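Local coordinates for protein phosphatidylglycerophosphatase B (Bacillus subtilis, PDB 6FMX) that dephosphorylates phosphatidylglycerophosphate to phosphatidylglycerol in the cell membrane and also acts as an undecaprenyl pyrophosphate phosphatase, at residues Ser138-Asn143 with Ile182-Leu187. Residues are numbered along the deposited sequence; the frame is centred on the assembly and turned at random. Where two conformers were deposited one is given.
Sequences SGHSMN and ISRVYL. With WO4 (tungstate(VI)ion), chain G.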
ATOM      1  N   SER A 138      -4.262   6.776  -3.109  1.00 23.21           N
ATOM      2  CA  SER A 138      -3.943   6.886  -1.687  1.00 23.91           C
ATOM      3  C   SER A 138      -2.518   6.427  -1.415  1.00 26.15           C
ATOM      4  O   SER A 138      -2.149   5.298  -1.740  1.00 26.29           O
ATOM      5  CB  SER A 138      -4.925   6.060  -0.852  1.00 24.56           C
ATOM      6  OG  SER A 138      -4.403   5.829   0.450  1.00 24.25           O
ATOM      7  N   GLY A 139      -1.720   7.300  -0.800  1.00 26.40           N
ATOM      8  CA  GLY A 139      -0.336   6.948  -0.533  1.00 28.87           C
ATOM      9  C   GLY A 139      -0.184   5.877   0.535  1.00 28.02           C
ATOM     10  O   GLY A 139       0.667   4.998   0.413  1.00 26.13           O
ATOM     11  N   HIS A 140      -1.001   5.941   1.597  1.00 26.64           N
ATOM     12  CA  HIS A 140      -0.920   4.904   2.628  1.00 26.05           C
ATOM     13  C   HIS A 140      -1.239   3.533   2.046  1.00 26.76           C
ATOM     14  O   HIS A 140      -0.578   2.538   2.372  1.00 26.21           O
ATOM     15  CB  HIS A 140      -1.871   5.213   3.792  1.00 27.59           C
ATOM     16  CG  HIS A 140      -1.317   6.155   4.821  1.00 27.23           C
ATOM     17  ND1 HIS A 140      -0.907   7.439   4.525  1.00 30.85           N
ATOM     18  CD2 HIS A 140      -1.167   6.016   6.161  1.00 28.86           C
ATOM     19  CE1 HIS A 140      -0.507   8.039   5.632  1.00 27.29           C
ATOM     20  NE2 HIS A 140      -0.658   7.199   6.641  1.00 26.13           N
ATOM     21  N   SER A 141      -2.255   3.459   1.184  1.00 27.00           N
ATOM     22  CA  SER A 141      -2.625   2.188   0.582  1.00 25.49           C
ATOM     23  C   SER A 141      -1.565   1.715  -0.396  1.00 26.66           C
ATOM     24  O   SER A 141      -1.243   0.526  -0.470  1.00 24.70           O
ATOM     25  CB  SER A 141      -3.982   2.322  -0.112  1.00 24.78           C
ATOM     26  OG  SER A 141      -4.915   2.962   0.748  1.00 28.02           O
ATOM     27  N   MET A 142      -1.004   2.660  -1.168  0.71 27.76           N
ATOM     28  CA  MET A 142       0.058   2.335  -2.109  0.71 28.28           C
ATOM     29  C   MET A 142       1.323   1.889  -1.382  0.71 29.72           C
ATOM     30  O   MET A 142       1.995   0.945  -1.818  0.71 28.05           O
ATOM     31  CB  MET A 142       0.344   3.549  -2.986  0.71 27.96           C
ATOM     32  CG  MET A 142       1.183   3.258  -4.216  0.71 31.39           C
ATOM     33  SD  MET A 142       0.804   4.442  -5.519  0.71 30.66           S
ATOM     34  CE  MET A 142       2.315   4.331  -6.487  0.71 32.21           C
ATOM     35  N   ASN A 143       1.675   2.576  -0.288  1.00 27.80           N
ATOM     36  CA  ASN A 143       2.796   2.152   0.553  1.00 28.76           C
ATOM     37  C   ASN A 143       2.579   0.742   1.089  1.00 29.45           C
ATOM     38  O   ASN A 143       3.490  -0.097   1.054  1.00 27.78           O
ATOM     39  CB  ASN A 143       2.969   3.105   1.743  1.00 28.88           C
ATOM     40  CG  ASN A 143       3.424   4.495   1.353  1.00 32.60           C
ATOM     41  OD1 ASN A 143       3.790   4.755   0.213  1.00 31.99           O
ATOM     42  ND2 ASN A 143       3.394   5.408   2.326  1.00 32.72           N
ATOM     43  N   ILE A 182      -8.594   0.114   4.504  1.00 25.74           N
ATOM     44  CA  ILE A 182      -9.893   0.304   5.153  1.00 26.62           C
ATOM     45  C   ILE A 182      -9.856   1.535   6.048  1.00 26.71           C
ATOM     46  O   ILE A 182     -10.805   2.330   6.091  1.00 27.42           O
ATOM     47  CB  ILE A 182     -10.287  -0.949   5.960  1.00 26.15           C
ATOM     48  CG1 ILE A 182     -10.692  -2.105   5.045  1.00 28.49           C
ATOM     49  CG2 ILE A 182     -11.404  -0.630   6.952  1.00 32.76           C
ATOM     50  CD1 ILE A 182     -10.779  -3.434   5.812  1.00 29.71           C
ATOM     51  N   SER A 183      -8.738   1.713   6.759  1.00 27.13           N
ATOM     52  CA  SER A 183      -8.599   2.811   7.709  1.00 28.43           C
ATOM     53  C   SER A 183      -8.625   4.169   7.018  1.00 26.29           C
ATOM     54  O   SER A 183      -9.136   5.132   7.589  1.00 25.86           O
ATOM     55  CB  SER A 183      -7.306   2.642   8.517  1.00 28.93           C
ATOM     56  OG  SER A 183      -6.170   3.087   7.787  1.00 27.07           O
ATOM     57  N   ARG A 184      -8.096   4.276   5.791  1.00 23.83           N
ATOM     58  CA  ARG A 184      -8.160   5.560   5.094  1.00 24.29           C
ATOM     59  C   ARG A 184      -9.593   5.934   4.746  1.00 24.63           C
ATOM     60  O   ARG A 184      -9.946   7.119   4.757  1.00 24.19           O
ATOM     61  CB  ARG A 184      -7.309   5.543   3.818  1.00 23.56           C
ATOM     62  CG  ARG A 184      -5.901   4.975   3.999  1.00 28.80           C
ATOM     63  CD  ARG A 184      -5.171   5.711   5.117  1.00 28.04           C
ATOM     64  NE  ARG A 184      -4.811   7.076   4.748  1.00 27.58           N
ATOM     65  CZ  ARG A 184      -4.360   7.985   5.608  1.00 30.53           C
ATOM     66  NH1 ARG A 184      -4.222   7.682   6.893  1.00 23.99           N
ATOM     67  NH2 ARG A 184      -4.049   9.201   5.185  1.00 29.88           N
ATOM     68  N   VAL A 185     -10.430   4.947   4.430  1.00 24.67           N
ATOM     69  CA  VAL A 185     -11.831   5.244   4.161  1.00 25.37           C
ATOM     70  C   VAL A 185     -12.572   5.509   5.466  1.00 24.99           C
ATOM     71  O   VAL A 185     -13.340   6.471   5.575  1.00 25.20           O
ATOM     72  CB  VAL A 185     -12.483   4.104   3.361  1.00 26.44           C
ATOM     73  CG1 VAL A 185     -13.933   4.437   3.084  1.00 28.33           C
ATOM     74  CG2 VAL A 185     -11.713   3.864   2.041  1.00 21.12           C
ATOM     75  N   TYR A 186     -12.333   4.672   6.479  1.00 26.10           N
ATOM     76  CA  TYR A 186     -12.913   4.882   7.806  1.00 26.30           C
ATOM     77  C   TYR A 186     -12.611   6.279   8.341  1.00 23.62           C
ATOM     78  O   TYR A 186     -13.496   6.959   8.878  1.00 23.78           O
ATOM     79  CB  TYR A 186     -12.381   3.820   8.781  1.00 23.81           C
ATOM     80  CG  TYR A 186     -12.908   3.975  10.199  1.00 25.25           C
ATOM     81  CD1 TYR A 186     -12.361   4.908  11.070  1.00 22.96           C
ATOM     82  CD2 TYR A 186     -13.939   3.172  10.670  1.00 26.97           C
ATOM     83  CE1 TYR A 186     -12.844   5.066  12.356  1.00 25.30           C
ATOM     84  CE2 TYR A 186     -14.423   3.312  11.973  1.00 26.56           C
ATOM     85  CZ  TYR A 186     -13.866   4.264  12.803  1.00 25.64           C
ATOM     86  OH  TYR A 186     -14.334   4.433  14.088  1.00 25.46           O
ATOM     87  N   LEU A 187     -11.352   6.698   8.262  1.00 23.58           N
ATOM     88  CA  LEU A 187     -10.928   7.975   8.821  1.00 23.79           C
ATOM     89  C   LEU A 187     -11.308   9.164   7.946  1.00 26.06           C
ATOM     90  O   LEU A 187     -10.957  10.300   8.285  1.00 24.90           O
ATOM     91  CB  LEU A 187      -9.415   7.967   9.067  1.00 25.56           C
ATOM     92  CG  LEU A 187      -8.921   6.957  10.105  1.00 26.57           C
ATOM     93  CD1 LEU A 187      -7.410   6.796  10.047  1.00 26.08           C
ATOM     94  CD2 LEU A 187      -9.373   7.374  11.515  1.00 26.45           C
TER
HETATM   95  W   WO4 G 306      -2.591   9.591   1.838  0.60 32.04           W
HETATM   96  O1  WO4 G 306      -3.859  10.825   2.848  0.60 23.62           O
HETATM   97  O2  WO4 G 306      -2.601   9.997  -0.150  0.60 25.41           O
HETATM   98  O3  WO4 G 306      -0.686   9.960   2.456  0.60 29.60           O
HETATM   99  O4  WO4 G 306      -3.226   7.708   2.117  0.60 26.57           O
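Tungstate O4 is gripped from both segments: S138 OG donates to it at 2.8 Å, H140 N at 2.9 Å, and R184 NE from helix 166-186 adds a weak bond. G139 N points almost straight at O2 (N-H...O 173°), H140 ND1 makes a longer, bent bond to O3 (3.3 Å), with O3 near the ring plane, and R184 NH2, at the edge of the guanidinium, donates to O1 at 2.9 Å. The amides of G139 and H140 belong to the first turn of helix 139-158, so the anion lies at a helix N-terminus, where the dipole would add to its attraction. S138 is the N-cap: its OG, anti to the backbone N (chi1 162°), also accepts from S141 N and S141 OG.

Bends at chi2 and chi3 lay the R184 guanidinium flat over one face of the H140 imidazole, with CZ 3.6 Å above the ring and the planes 3° apart. T69 OG1, on helix 59-70, hydrogen-bonds NH1. A leucine in place of R184 would probably leave tungstate O1 without its donor from this helix and the H140 ring freer to turn. K115 and R122 also hydrogen-bond the anion, and H190, the inferred nucleophile, lines the same pocket. Tungstate thus probably marks the phosphate site of this PAP2 phosphatase, where motif III supplies a positive charge that both binds the anion and stacks on H140, the inferred proton donor.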